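PDB 6W5G: BAT-2 beta-lactamase from Bacillus atrophaeus, which probably hydrolyses the amide bond of beta-lactam rings as a class D serine beta-lactamase, so contributing to antibiotic resistance. Local coordinates for residues 183-186 against 190-193. Numbering follows the deposited sequence.
Sequences YKED and DKPI
A salt bridge between Glu185 and Lys191 spans the surface turn that links helix 172-184, whose Tyr183 packs on the six-stranded sheet at Phe230 and Ser237, to helix 191-200. The junction is made by these two side chains alone, burying 111 Å² over both segments, with the CA atoms of Glu185 and Lys191 6.9 Å apart. Helix 172-184 ends in a Schellman motif in which Glu185 is the C-prime residue, its positive phi turning the chain off the helix. From this bend the carboxylate reaches out on an extended chain. Lys191, in the first turn of the next helix, instead bends at both chi3 and chi4, which brings its ammonium end over Glu185 OE1, and the two side chains cross at about a right angle. Lys191 NZ donates to Glu185 OE1 at 2.7 Å, arriving from above the carboxylate, 36° out of its plane. Lys191 CG already lies 3.4 Å from Glu185 OE1, and the bends bring CE back to the same distance and NZ to bonding range. A water adds a second link, accepting from Lys191 NZ at 2.8 Å and giving a longer bond of 3.3 Å to Glu185 O, so that the ammonium group is tied to both side chain and backbone of one residue. The other carboxylate oxygen, Glu185 OE2, forms salt bridges with Lys195 and Lys198 farther along helix 191-200. Three lysines of one helix thus converge on a single carboxylate at the end of its neighbour, an arrangement that should favour the ionised form of Glu185 and offset the gathered positive charge.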
loop_
_atom_site.group_PDB
_atom_site.type_symbol
_atom_site.label_atom_id
_atom_site.label_comp_id
_atom_site.label_asym_id
_atom_site.label_seq_id
_atom_site.Cartn_x
_atom_site.Cartn_y
_atom_site.Cartn_z
ATOM N N TYR A 183 10.589 -3.857 1.060
ATOM C CA TYR A 183 11.433 -4.107 -0.104
ATOM C C TYR A 183 12.773 -4.707 0.305
ATOM O O TYR A 183 13.228 -5.700 -0.279
ATOM C CB TYR A 183 11.649 -2.806 -0.886
ATOM C CG TYR A 183 12.591 -2.984 -2.053
ATOM C CD1 TYR A 183 12.124 -3.416 -3.289
ATOM C CD2 TYR A 183 13.952 -2.758 -1.913
ATOM C CE1 TYR A 183 12.987 -3.601 -4.350
ATOM C CE2 TYR A 183 14.815 -2.936 -2.962
ATOM C CZ TYR A 183 14.332 -3.356 -4.180
ATOM O OH TYR A 183 15.190 -3.541 -5.242
ATOM N N LYS A 184 13.436 -4.095 1.291
ATOM C CA LYS A 184 14.740 -4.549 1.760
ATOM C C LYS A 184 14.654 -5.740 2.701
ATOM O O LYS A 184 15.697 -6.305 3.052
ATOM C CB LYS A 184 15.464 -3.399 2.464
ATOM C CG LYS A 184 15.715 -2.229 1.546
ATOM C CD LYS A 184 16.485 -1.120 2.223
ATOM C CE LYS A 184 16.865 -0.043 1.218
ATOM N NZ LYS A 184 17.410 1.168 1.892
ATOM N N GLU A 185 13.445 -6.128 3.105
ATOM C CA GLU A 185 13.230 -7.233 4.042
ATOM C C GLU A 185 13.903 -6.975 5.388
ATOM O O GLU A 185 14.394 -7.890 6.059
ATOM C CB GLU A 185 13.566 -8.591 3.424
ATOM C CG GLU A 185 12.799 -8.720 2.122
ATOM C CD GLU A 185 12.795 -10.092 1.521
ATOM O OE1 GLU A 185 13.391 -11.033 2.096
ATOM O OE2 GLU A 185 12.182 -10.219 0.447
ATOM N N ASP A 186 13.909 -5.701 5.772
ATOM C CA ASP A 186 14.280 -5.249 7.111
ATOM C C ASP A 186 13.022 -5.119 7.972
ATOM O O ASP A 186 12.699 -4.054 8.497
ATOM C CB ASP A 186 15.007 -3.910 7.025
ATOM C CG ASP A 186 16.362 -4.014 6.351
ATOM O OD1 ASP A 186 17.017 -5.076 6.466
ATOM O OD2 ASP A 186 16.775 -3.020 5.710
ATOM N N ASP A 190 9.177 -13.689 8.387
ATOM C CA ASP A 190 9.881 -14.683 7.586
ATOM C C ASP A 190 10.076 -14.141 6.174
ATOM O O ASP A 190 9.172 -13.531 5.596
ATOM C CB ASP A 190 9.071 -15.983 7.496
ATOM C CG ASP A 190 8.890 -16.680 8.836
ATOM O OD1 ASP A 190 9.666 -16.422 9.771
ATOM O OD2 ASP A 190 7.970 -17.532 8.932
ATOM N N LYS A 191 11.268 -14.358 5.621
ATOM C CA LYS A 191 11.536 -13.875 4.268
ATOM C C LYS A 191 10.560 -14.409 3.225
ATOM O O LYS A 191 10.106 -13.611 2.383
ATOM C CB LYS A 191 12.997 -14.133 3.874
ATOM C CG LYS A 191 13.998 -13.263 4.639
ATOM C CD LYS A 191 15.448 -13.666 4.353
ATOM C CE LYS A 191 15.903 -13.213 2.966
ATOM N NZ LYS A 191 15.907 -11.721 2.791
ATOM N N PRO A 192 10.201 -15.700 3.205
ATOM C CA PRO A 192 9.214 -16.144 2.206
ATOM C C PRO A 192 7.872 -15.451 2.331
ATOM O O PRO A 192 7.193 -15.253 1.316
ATOM C CB PRO A 192 9.122 -17.665 2.421
ATOM C CG PRO A 192 9.826 -17.929 3.715
ATOM C CD PRO A 192 10.815 -16.840 3.914
ATOM N N ILE A 193 7.475 -15.051 3.541
ATOM C CA ILE A 193 6.227 -14.310 3.697
ATOM C C ILE A 193 6.331 -12.940 3.036
ATOM O O ILE A 193 5.401 -12.485 2.354
ATOM C CB ILE A 193 5.845 -14.220 5.183
ATOM C CG1 ILE A 193 5.369 -15.586 5.676
ATOM C CG2 ILE A 193 4.769 -13.157 5.405
ATOM C CD1 ILE A 193 5.090 -15.634 7.157
HETATM O O HOH W 1 16.546 -10.104 4.935
#